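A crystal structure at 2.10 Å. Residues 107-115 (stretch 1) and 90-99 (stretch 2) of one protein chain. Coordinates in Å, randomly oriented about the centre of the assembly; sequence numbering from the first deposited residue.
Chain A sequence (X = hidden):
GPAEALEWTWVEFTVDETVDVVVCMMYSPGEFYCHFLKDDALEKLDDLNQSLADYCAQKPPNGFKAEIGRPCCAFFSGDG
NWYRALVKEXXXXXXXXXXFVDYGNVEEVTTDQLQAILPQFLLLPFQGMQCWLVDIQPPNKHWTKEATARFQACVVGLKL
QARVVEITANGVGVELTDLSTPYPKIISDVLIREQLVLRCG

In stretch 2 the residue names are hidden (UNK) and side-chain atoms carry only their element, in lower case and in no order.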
# COMPACT_ATOMS: atom_id res chain seq x y z
N GLU A 107 1.37 -0.45 11.12
CA GLU A 107 1.56 0.72 12.00
C GLU A 107 2.96 1.36 11.84
O GLU A 107 3.95 0.67 11.59
CB GLU A 107 1.37 0.32 13.48
CG GLU A 107 0.08 -0.43 13.83
CD GLU A 107 -1.19 0.35 13.53
OE1 GLU A 107 -1.16 1.59 13.67
OE2 GLU A 107 -2.22 -0.29 13.16
N GLU A 108 3.05 2.66 12.03
CA GLU A 108 4.33 3.36 12.12
C GLU A 108 4.88 3.30 13.54
O GLU A 108 4.21 3.75 14.48
CB GLU A 108 4.16 4.81 11.72
CG GLU A 108 5.47 5.59 11.77
CD GLU A 108 5.35 6.98 11.21
OE1 GLU A 108 4.42 7.21 10.42
OE2 GLU A 108 6.18 7.85 11.56
N VAL A 109 6.09 2.75 13.69
CA VAL A 109 6.75 2.66 14.99
C VAL A 109 8.14 3.32 14.97
O VAL A 109 8.68 3.68 13.91
CB VAL A 109 6.84 1.20 15.49
CG1 VAL A 109 5.44 0.59 15.61
CG2 VAL A 109 7.71 0.33 14.58
N THR A 110 8.66 3.57 16.17
CA THR A 110 10.01 4.04 16.36
C THR A 110 10.95 2.85 16.56
O THR A 110 10.50 1.68 16.74
CB THR A 110 10.11 4.93 17.62
OG1 THR A 110 9.79 4.14 18.78
CG2 THR A 110 9.18 6.14 17.54
N THR A 111 12.25 3.14 16.59
CA THR A 111 13.28 2.10 16.74
C THR A 111 13.27 1.40 18.10
O THR A 111 13.66 0.23 18.20
CB THR A 111 14.68 2.65 16.46
OG1 THR A 111 14.85 3.92 17.11
CG2 THR A 111 14.86 2.82 14.97
N ASP A 112 12.80 2.08 19.15
CA ASP A 112 12.62 1.43 20.44
C ASP A 112 11.43 0.47 20.46
O ASP A 112 11.26 -0.27 21.42
CB ASP A 112 12.40 2.45 21.54
CG ASP A 112 13.63 3.27 21.84
OD1 ASP A 112 14.74 2.90 21.41
OD2 ASP A 112 13.48 4.31 22.50
N GLN A 113 10.61 0.49 19.42
CA GLN A 113 9.41 -0.32 19.36
C GLN A 113 9.62 -1.54 18.44
O GLN A 113 8.67 -2.24 18.08
CB GLN A 113 8.24 0.55 18.92
CG GLN A 113 7.82 1.59 19.96
CD GLN A 113 6.68 2.51 19.50
OE1 GLN A 113 6.57 2.87 18.33
NE2 GLN A 113 5.84 2.91 20.45
N LEU A 114 10.88 -1.79 18.07
CA LEU A 114 11.28 -2.91 17.25
C LEU A 114 12.33 -3.74 18.01
O LEU A 114 13.18 -3.19 18.68
CB LEU A 114 11.91 -2.42 15.96
CG LEU A 114 10.98 -1.70 14.97
CD1 LEU A 114 11.82 -1.19 13.81
CD2 LEU A 114 9.89 -2.65 14.51
N GLN A 115 12.22 -5.05 17.91
CA GLN A 115 13.23 -5.96 18.42
C GLN A 115 13.44 -7.06 17.38
O GLN A 115 12.50 -7.48 16.68
CB GLN A 115 12.80 -6.55 19.78
CG GLN A 115 12.72 -5.49 20.88
CD GLN A 115 12.56 -6.09 22.27
OE1 GLN A 115 13.22 -7.07 22.61
NE2 GLN A 115 11.67 -5.49 23.09
N UNK A 90 10.60 2.18 5.51
CA UNK A 90 11.50 3.01 6.33
C UNK A 90 11.37 4.46 5.89
O UNK A 90 11.59 4.83 4.72
c UNK A 90 14.47 0.51 6.32
c UNK A 90 13.12 1.10 6.62
c UNK A 90 13.86 3.40 7.15
c UNK A 90 12.98 2.57 6.23
N UNK A 91 11.01 5.29 6.87
CA UNK A 91 10.63 6.67 6.61
C UNK A 91 11.81 7.60 6.91
O UNK A 91 12.67 7.26 7.72
c UNK A 91 9.41 7.06 7.45
c UNK A 91 7.15 6.54 8.41
c UNK A 91 8.15 6.22 7.30
c UNK A 91 7.52 6.47 5.94
N UNK A 92 11.84 8.79 6.26
CA UNK A 92 12.88 9.80 6.45
C UNK A 92 13.13 10.16 7.90
O UNK A 92 14.27 10.25 8.29
c UNK A 92 10.95 9.14 5.13
c UNK A 92 11.57 10.37 4.58
c UNK A 92 12.34 11.00 5.68
N UNK A 93 12.07 10.30 8.69
CA UNK A 93 12.20 10.55 10.12
C UNK A 93 13.08 9.56 10.84
O UNK A 93 13.57 9.86 11.93
o UNK A 93 10.15 9.33 10.53
c UNK A 93 10.82 10.55 10.79
N UNK A 94 13.23 8.37 10.26
CA UNK A 94 13.91 7.25 10.96
C UNK A 94 12.91 6.24 11.49
O UNK A 94 13.29 5.15 11.93
N UNK A 95 11.63 6.57 11.48
CA UNK A 95 10.61 5.60 11.87
C UNK A 95 10.40 4.55 10.81
O UNK A 95 10.80 4.73 9.66
n UNK A 95 8.23 7.69 13.82
c UNK A 95 9.28 6.30 12.17
c UNK A 95 9.35 7.09 13.44
o UNK A 95 10.40 7.16 14.07
N UNK A 96 9.76 3.46 11.20
CA UNK A 96 9.61 2.27 10.36
C UNK A 96 8.12 1.87 10.39
O UNK A 96 7.51 1.83 11.47
c UNK A 96 11.99 1.49 10.94
c UNK A 96 10.51 1.11 10.90
c UNK A 96 10.34 -0.14 10.06
N UNK A 97 7.53 1.61 9.22
CA UNK A 97 6.20 0.99 9.19
C UNK A 97 6.31 -0.50 9.14
O UNK A 97 7.07 -1.06 8.35
c UNK A 97 4.98 2.90 8.14
n UNK A 97 2.63 5.19 6.35
c UNK A 97 5.35 1.45 8.01
c UNK A 97 3.52 4.73 7.43
c UNK A 97 3.84 3.26 7.25
N UNK A 98 5.52 -1.14 9.98
CA UNK A 98 5.55 -2.58 10.12
C UNK A 98 4.18 -3.17 9.82
O UNK A 98 3.17 -2.59 10.19
c UNK A 98 6.02 -2.98 11.52
c UNK A 98 7.47 -2.59 11.69
c UNK A 98 5.12 -2.35 12.60
N UNK A 99 4.20 -4.31 9.13
CA UNK A 99 3.04 -5.15 8.89
C UNK A 99 2.93 -6.20 9.94
O UNK A 99 3.77 -7.09 10.03
n UNK A 99 0.91 -6.14 6.49
n UNK A 99 0.41 -8.21 6.98
c UNK A 99 3.16 -5.83 7.53
c UNK A 99 -0.04 -7.10 6.36
c UNK A 99 1.62 -7.96 7.50
c UNK A 99 1.96 -6.65 7.18
O HOH W 1 12.60 6.09 15.30

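Position 90 carries four carbons, forked at the first, with one arm two carbons long: Ile90. It touches nothing on stretch 1. Position 91 also has four carbons, but the fork comes at the second, which makes it Leu91; its CD1 lies 3.4 Å from Glu108 CD, packing against the acid's otherwise exposed chain.

At position 92 three carbons close a ring onto the backbone nitrogen, the mark of Pro92. Its phi of -51° suits the second place of the type I turn that runs from Leu91 to position 94. Position 93 has one carbon and one oxygen, hence Ser93. The hydroxyl OG accepts a hydrogen bond from the backbone N of position 95 at 3.3 Å, bracing the exit of the turn. Position 94 has no side-chain atoms and is Gly94. Its phi of 103° and psi of -11° would jam a CB against the carbonyl O of Ser93, so the backbone itself calls for glycine; its N closes the turn on Leu91 O at 2.8 Å.

Position 95 shows two carbons, the second bearing one oxygen and one nitrogen: Asn95. The amide serves two partners at once. ND2 donates to Glu108 OE2 at 3.1 Å, while OD1 accepts from a water 2.7 Å away, which in turn accepts from Thr111 N.

Position 96 has one carbon carrying two more, and is Val96. A beta-branched residue suits an extended strand, and here CG2 meets Leu114 CD1 at 3.9 Å. Position 97 is a row of four carbons ending in nitrogen, Lys97. It shares a face of the sheet with Glu108, and its CE lies 4.0 Å from Glu108 OE1, a contact through carbon. Position 98 repeats the three-carbon fork and is Val98; buried, it sets CG1 3.7 Å from Leu114 CD2 and 4.1 Å from Val109 CG2. Position 99 has one carbon and a five-membered ring of three carbons and two nitrogens: His99, whose CA-to-CB bond points away from stretch 1.

The contact is an antiparallel pairing of two strands. Val109 and Val96 exchange hydrogen bonds, N to O at 2.8 Å and O to N at 2.9 Å, and Glu107 and Val98 do the same, with both N–O distances 2.9 Å. Between these pairs Glu108 and Lys97 face each other without such bonds, their CA atoms 4.2 Å apart. Alternation then sorts the side chains: Val109, Val96 and Val98 share one face, where Leu114 adds to the apolar packing, while Glu108 and Lys97 occupy the other.

Stretch 2 90-99: ILPSGNVKVH
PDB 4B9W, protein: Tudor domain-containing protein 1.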